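Local atomic coordinates of S-adenosylmethionine-dependent methyltransferase (Clostridium acetobutylicum, PDB entry 1Y8C), a protein that probably transfers methyl groups using S-adenosylmethionine as the donor. Residues A[159-171]-A[180-192]. Residues are numbered along the deposited sequence; the frame is centred on the assembly and turned at random.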
loop_
_atom_site.group_PDB
_atom_site.type_symbol
_atom_site.label_atom_id
_atom_site.label_comp_id
_atom_site.label_asym_id
_atom_site.label_seq_id
_atom_site.Cartn_x
_atom_site.Cartn_y
_atom_site.Cartn_z
ATOM N N TYR A 159 12.728 13.528 -15.512
ATOM C CA TYR A 159 13.785 12.605 -15.110
ATOM C C TYR A 159 14.316 11.962 -16.370
ATOM O O TYR A 159 13.540 11.628 -17.258
ATOM C CB TYR A 159 13.217 11.515 -14.201
ATOM C CG TYR A 159 14.213 10.469 -13.748
ATOM C CD1 TYR A 159 14.967 10.655 -12.590
ATOM C CD2 TYR A 159 14.396 9.283 -14.477
ATOM C CE1 TYR A 159 15.884 9.688 -12.161
ATOM C CE2 TYR A 159 15.307 8.306 -14.062
ATOM C CZ TYR A 159 16.050 8.519 -12.900
ATOM O OH TYR A 159 16.963 7.577 -12.481
ATOM N N ASP A 160 15.629 11.769 -16.450
ATOM C CA ASP A 160 16.205 11.167 -17.643
ATOM C C ASP A 160 17.443 10.310 -17.427
ATOM O O ASP A 160 18.553 10.773 -17.676
ATOM C CB ASP A 160 16.541 12.263 -18.662
ATOM C CG ASP A 160 17.002 11.701 -20.008
ATOM O OD1 ASP A 160 17.489 12.502 -20.846
ATOM O OD2 ASP A 160 16.864 10.471 -20.237
ATOM N N ASP A 161 17.284 9.075 -16.959
ATOM C CA ASP A 161 18.455 8.211 -16.818
ATOM C C ASP A 161 18.445 7.497 -18.169
ATOM O O ASP A 161 17.377 7.265 -18.728
ATOM C CB ASP A 161 18.297 7.225 -15.659
ATOM C CG ASP A 161 18.022 5.819 -16.124
ATOM O OD1 ASP A 161 16.921 5.306 -15.819
ATOM O OD2 ASP A 161 18.903 5.226 -16.793
ATOM N N ASP A 162 19.607 7.139 -18.705
ATOM C CA ASP A 162 19.636 6.536 -20.038
ATOM C C ASP A 162 18.875 5.240 -20.334
ATOM O O ASP A 162 19.129 4.597 -21.355
ATOM C CB ASP A 162 21.089 6.418 -20.534
ATOM C CG ASP A 162 21.594 7.716 -21.187
ATOM O OD1 ASP A 162 20.862 8.269 -22.047
ATOM O OD2 ASP A 162 22.715 8.176 -20.854
ATOM N N GLU A 163 17.935 4.863 -19.474
ATOM C CA GLU A 163 17.142 3.665 -19.729
ATOM C C GLU A 163 15.658 3.925 -19.438
ATOM O O GLU A 163 14.770 3.251 -19.971
ATOM C CB GLU A 163 17.657 2.496 -18.895
ATOM C CG GLU A 163 17.553 2.693 -17.403
ATOM C CD GLU A 163 18.189 1.555 -16.627
ATOM O OE1 GLU A 163 17.890 0.380 -16.949
ATOM O OE2 GLU A 163 18.978 1.831 -15.692
ATOM N N VAL A 164 15.400 4.919 -18.596
ATOM C CA VAL A 164 14.042 5.293 -18.254
ATOM C C VAL A 164 13.905 6.805 -18.287
ATOM O O VAL A 164 14.710 7.522 -17.698
ATOM C CB VAL A 164 13.655 4.798 -16.850
ATOM C CG1 VAL A 164 12.255 5.275 -16.494
ATOM C CG2 VAL A 164 13.711 3.286 -16.808
ATOM N N PHE A 165 12.882 7.279 -18.985
ATOM C CA PHE A 165 12.606 8.707 -19.095
ATOM C C PHE A 165 11.157 8.952 -18.651
ATOM O O PHE A 165 10.256 8.208 -19.046
ATOM C CB PHE A 165 12.774 9.165 -20.545
ATOM C CG PHE A 165 12.462 10.612 -20.750
ATOM C CD1 PHE A 165 13.474 11.565 -20.731
ATOM C CD2 PHE A 165 11.139 11.038 -20.862
ATOM C CE1 PHE A 165 13.170 12.926 -20.809
ATOM C CE2 PHE A 165 10.822 12.388 -20.940
ATOM C CZ PHE A 165 11.840 13.336 -20.911
ATOM N N TYR A 166 10.929 9.987 -17.846
ATOM C CA TYR A 166 9.575 10.276 -17.396
ATOM C C TYR A 166 9.313 11.742 -17.073
ATOM O O TYR A 166 10.202 12.454 -16.616
ATOM C CB TYR A 166 9.211 9.392 -16.183
ATOM C CG TYR A 166 9.707 9.853 -14.821
ATOM C CD1 TYR A 166 9.231 11.034 -14.247
ATOM C CD2 TYR A 166 10.624 9.085 -14.085
ATOM C CE1 TYR A 166 9.642 11.447 -12.981
ATOM C CE2 TYR A 166 11.048 9.491 -12.808
ATOM C CZ TYR A 166 10.548 10.679 -12.260
ATOM O OH TYR A 166 10.934 11.115 -11.001
ATOM N N TYR A 167 8.088 12.188 -17.338
ATOM C CA TYR A 167 7.671 13.550 -17.045
ATOM C C TYR A 167 6.517 13.397 -16.068
ATOM O O TYR A 167 5.514 12.745 -16.369
ATOM C CB TYR A 167 7.210 14.262 -18.312
ATOM C CG TYR A 167 6.554 15.591 -18.054
ATOM C CD1 TYR A 167 7.118 16.511 -17.172
ATOM C CD2 TYR A 167 5.382 15.944 -18.705
ATOM C CE1 TYR A 167 6.530 17.753 -16.950
ATOM C CE2 TYR A 167 4.785 17.182 -18.486
ATOM C CZ TYR A 167 5.365 18.082 -17.607
ATOM O OH TYR A 167 4.770 19.308 -17.396
ATOM N N TRP A 168 6.662 13.997 -14.895
ATOM C CA TRP A 168 5.653 13.885 -13.845
ATOM C C TRP A 168 5.065 15.250 -13.484
ATOM O O TRP A 168 5.780 16.136 -13.046
ATOM C CB TRP A 168 6.322 13.210 -12.632
ATOM C CG TRP A 168 5.514 13.128 -11.368
ATOM C CD1 TRP A 168 4.224 13.544 -11.186
ATOM C CD2 TRP A 168 5.955 12.628 -10.098
ATOM N NE1 TRP A 168 3.837 13.337 -9.891
ATOM C CE2 TRP A 168 4.871 12.771 -9.202
ATOM C CE3 TRP A 168 7.149 12.062 -9.637
ATOM C CZ2 TRP A 168 4.958 12.379 -7.850
ATOM C CZ3 TRP A 168 7.234 11.672 -8.291
ATOM C CH2 TRP A 168 6.143 11.829 -7.421
ATOM N N GLU A 169 3.764 15.421 -13.685
ATOM C CA GLU A 169 3.120 16.687 -13.355
ATOM C C GLU A 169 2.148 16.508 -12.180
ATOM O O GLU A 169 1.294 15.623 -12.198
ATOM C CB GLU A 169 2.356 17.235 -14.563
ATOM C CG GLU A 169 2.400 18.753 -14.675
ATOM C CD GLU A 169 1.155 19.350 -15.315
ATOM O OE1 GLU A 169 0.775 18.906 -16.418
ATOM O OE2 GLU A 169 0.563 20.270 -14.711
ATOM N N ASN A 170 2.292 17.347 -11.162
ATOM C CA ASN A 170 1.438 17.279 -9.991
ATOM C C ASN A 170 0.465 18.434 -9.946
ATOM O O ASN A 170 0.828 19.578 -10.200
ATOM C CB ASN A 170 2.279 17.287 -8.711
ATOM C CG ASN A 170 2.804 15.908 -8.345
ATOM O OD1 ASN A 170 3.965 15.758 -7.959
ATOM N ND2 ASN A 170 1.948 14.896 -8.446
ATOM N N GLN A 171 -0.781 18.129 -9.626
ATOM C CA GLN A 171 -1.808 19.149 -9.521
ATOM C C GLN A 171 -2.460 18.955 -8.158
ATOM O O GLN A 171 -3.074 17.921 -7.899
ATOM C CB GLN A 171 -2.818 18.977 -10.664
ATOM C CG GLN A 171 -4.250 19.404 -10.355
ATOM C CD GLN A 171 -4.373 20.862 -9.957
ATOM O OE1 GLN A 171 -5.409 21.284 -9.437
ATOM N NE2 GLN A 171 -3.326 21.643 -10.208
ATOM N N TYR A 180 -0.005 13.059 -12.936
ATOM C CA TYR A 180 -0.027 12.609 -14.313
ATOM C C TYR A 180 1.411 12.265 -14.653
ATOM O O TYR A 180 2.298 13.117 -14.574
ATOM C CB TYR A 180 -0.556 13.720 -15.217
ATOM C CG TYR A 180 -1.897 14.275 -14.779
ATOM C CD1 TYR A 180 -2.004 15.069 -13.635
ATOM C CD2 TYR A 180 -3.058 14.008 -15.506
ATOM C CE1 TYR A 180 -3.231 15.589 -13.228
ATOM C CE2 TYR A 180 -4.292 14.525 -15.107
ATOM C CZ TYR A 180 -4.371 15.316 -13.970
ATOM O OH TYR A 180 -5.577 15.867 -13.581
ATOM N N ILE A 181 1.658 11.014 -15.019
ATOM C CA ILE A 181 3.022 10.619 -15.321
ATOM C C ILE A 181 3.175 9.801 -16.581
ATOM O O ILE A 181 2.559 8.752 -16.728
ATOM C CB ILE A 181 3.637 9.787 -14.185
ATOM C CG1 ILE A 181 3.399 10.456 -12.825
ATOM C CG2 ILE A 181 5.110 9.619 -14.439
ATOM C CD1 ILE A 181 3.993 9.682 -11.660
ATOM N N SER A 182 4.025 10.287 -17.475
ATOM C CA SER A 182 4.319 9.613 -18.725
ATOM C C SER A 182 5.718 9.004 -18.635
ATOM O O SER A 182 6.717 9.720 -18.461
ATOM C CB SER A 182 4.283 10.601 -19.891
ATOM O OG SER A 182 2.966 11.107 -20.095
ATOM N N PHE A 183 5.776 7.681 -18.736
ATOM C CA PHE A 183 7.032 6.955 -18.697
ATOM C C PHE A 183 7.402 6.519 -20.085
ATOM O O PHE A 183 6.545 6.301 -20.925
ATOM C CB PHE A 183 6.929 5.688 -17.840
ATOM C CG PHE A 183 6.988 5.937 -16.375
ATOM C CD1 PHE A 183 5.819 6.102 -15.636
ATOM C CD2 PHE A 183 8.217 6.045 -15.736
ATOM C CE1 PHE A 183 5.874 6.371 -14.277
ATOM C CE2 PHE A 183 8.288 6.314 -14.384
ATOM C CZ PHE A 183 7.110 6.481 -13.644
ATOM N N PHE A 184 8.697 6.397 -20.311
ATOM C CA PHE A 184 9.232 5.922 -21.572
ATOM C C PHE A 184 10.346 5.005 -21.121
ATOM O O PHE A 184 11.329 5.462 -20.551
ATOM C CB PHE A 184 9.795 7.072 -22.395
ATOM C CG PHE A 184 8.766 7.794 -23.198
ATOM C CD1 PHE A 184 8.252 9.010 -22.767
ATOM C CD2 PHE A 184 8.290 7.243 -24.388
ATOM C CE1 PHE A 184 7.273 9.668 -23.511
ATOM C CE2 PHE A 184 7.315 7.890 -25.139
ATOM C CZ PHE A 184 6.802 9.103 -24.704
ATOM N N VAL A 185 10.170 3.711 -21.336
ATOM C CA VAL A 185 11.177 2.751 -20.922
ATOM C C VAL A 185 11.928 2.181 -22.111
ATOM O O VAL A 185 11.333 1.864 -23.139
ATOM C CB VAL A 185 10.553 1.588 -20.142
ATOM C CG1 VAL A 185 11.646 0.653 -19.647
ATOM C CG2 VAL A 185 9.741 2.128 -18.968
ATOM N N ARG A 186 13.243 2.056 -21.963
ATOM C CA ARG A 186 14.092 1.516 -23.023
ATOM C C ARG A 186 13.780 0.041 -23.270
ATOM O O ARG A 186 13.568 -0.725 -22.332
ATOM C CB ARG A 186 15.567 1.656 -22.631
ATOM C CG ARG A 186 16.367 2.642 -23.471
ATOM C CD ARG A 186 16.612 2.108 -24.872
ATOM N NE ARG A 186 17.366 0.854 -24.871
ATOM C CZ ARG A 186 18.588 0.705 -24.362
ATOM N NH1 ARG A 186 19.213 1.735 -23.801
ATOM N NH2 ARG A 186 19.194 -0.480 -24.420
ATOM N N ASP A 187 13.758 -0.347 -24.539
ATOM C CA ASP A 187 13.497 -1.731 -24.924
ATOM C C ASP A 187 14.350 -2.016 -26.154
ATOM O O ASP A 187 13.868 -2.540 -27.161
ATOM C CB ASP A 187 12.009 -1.927 -25.240
ATOM C CG ASP A 187 11.648 -3.385 -25.513
ATOM O OD1 ASP A 187 12.071 -4.268 -24.731
ATOM O OD2 ASP A 187 10.915 -3.650 -26.495
ATOM N N GLY A 188 15.625 -1.642 -26.063
ATOM C CA GLY A 188 16.534 -1.840 -27.174
ATOM C C GLY A 188 16.691 -0.573 -27.994
ATOM O O GLY A 188 17.167 0.442 -27.494
ATOM N N GLU A 189 16.283 -0.626 -29.256
ATOM C CA GLU A 189 16.400 0.536 -30.124
ATOM C C GLU A 189 15.130 1.384 -30.059
ATOM O O GLU A 189 15.047 2.451 -30.670
ATOM C CB GLU A 189 16.661 0.099 -31.572
ATOM C CG GLU A 189 17.785 -0.936 -31.738
ATOM C CD GLU A 189 19.091 -0.549 -31.037
ATOM O OE1 GLU A 189 19.634 0.549 -31.325
ATOM O OE2 GLU A 189 19.577 -1.355 -30.202
ATOM N N PHE A 190 14.139 0.908 -29.317
ATOM C CA PHE A 190 12.890 1.638 -29.197
ATOM C C PHE A 190 12.502 1.814 -27.745
ATOM O O PHE A 190 13.137 1.255 -26.853
ATOM C CB PHE A 190 11.773 0.901 -29.930
ATOM C CG PHE A 190 11.970 0.824 -31.418
ATOM C CD1 PHE A 190 13.016 0.082 -31.966
ATOM C CD2 PHE A 190 11.096 1.491 -32.277
ATOM C CE1 PHE A 190 13.186 0.007 -33.346
ATOM C CE2 PHE A 190 11.257 1.424 -33.660
ATOM C CZ PHE A 190 12.302 0.681 -34.197
ATOM N N TYR A 191 11.462 2.609 -27.519
ATOM C CA TYR A 191 10.955 2.854 -26.177
ATOM C C TYR A 191 9.485 2.515 -26.142
ATOM O O TYR A 191 8.791 2.637 -27.153
ATOM C CB TYR A 191 11.081 4.321 -25.777
ATOM C CG TYR A 191 12.454 4.764 -25.382
ATOM C CD1 TYR A 191 13.432 5.013 -26.340
ATOM C CD2 TYR A 191 12.776 4.952 -24.048
ATOM C CE1 TYR A 191 14.697 5.444 -25.975
ATOM C CE2 TYR A 191 14.034 5.379 -23.672
ATOM C CZ TYR A 191 14.992 5.625 -24.641
ATOM O OH TYR A 191 16.244 6.039 -24.260
ATOM N N LYS A 192 9.017 2.097 -24.972
ATOM C CA LYS A 192 7.610 1.782 -24.788
ATOM C C LYS A 192 7.053 2.813 -23.820
ATOM O O LYS A 192 7.666 3.107 -22.793
ATOM C CB LYS A 192 7.419 0.363 -24.233
ATOM C CG LYS A 192 5.944 -0.042 -24.134
ATOM C CD LYS A 192 5.734 -1.559 -24.169
ATOM C CE LYS A 192 6.159 -2.244 -22.869
ATOM N NZ LYS A 192 6.013 -3.740 -22.920
#
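Phe165 and Phe184 exchange two backbone hydrogen bonds, and Tyr167 with Ser182 and Glu169 with Tyr180 do the same. Beyond them, Arg186 N donates to Glu163 O at 2.8 Å. Between these pairs lie the non-hydrogen-bonded pairs Val164–Val185, Tyr166–Phe183 and Trp168–Ile181. The side chains of these three pairs share one face of the sheet. There, Ile181 lies alongside Trp168. Ile181 CD1 sits over the Trp168 indole, 3.8 Å from the centroid of its five-membered ring and 8° off the normal, a CH-pi contact. CG1 of Ile181 also reaches Trp168 CD1 at 3.6 Å.

Strands 164-173 and 176-186 form an antiparallel beta hairpin, the central pair of a four-stranded sheet separate from the seven-stranded mixed sheet. Helix 3-15 packs on the Trp168 and Phe183 face, where Phe6 meets the Phe183 ring edge-to-face.

The Tyr166 and Phe183 side chains lie side by side, but their rings meet obliquely, planes at 54°. Phe183 CD2 lies 3.5 Å from Tyr166 CB. Phe183 CG stands anti to its carbonyl carbon (chi1 -78°), which leans the ring toward Tyr166. On the other face, Phe165 CD2 meets Phe184 CD1 at 4.0 Å. Ser182 OG on this face is hydrogen-bonded to Asp195 OD1 of strand 191-201.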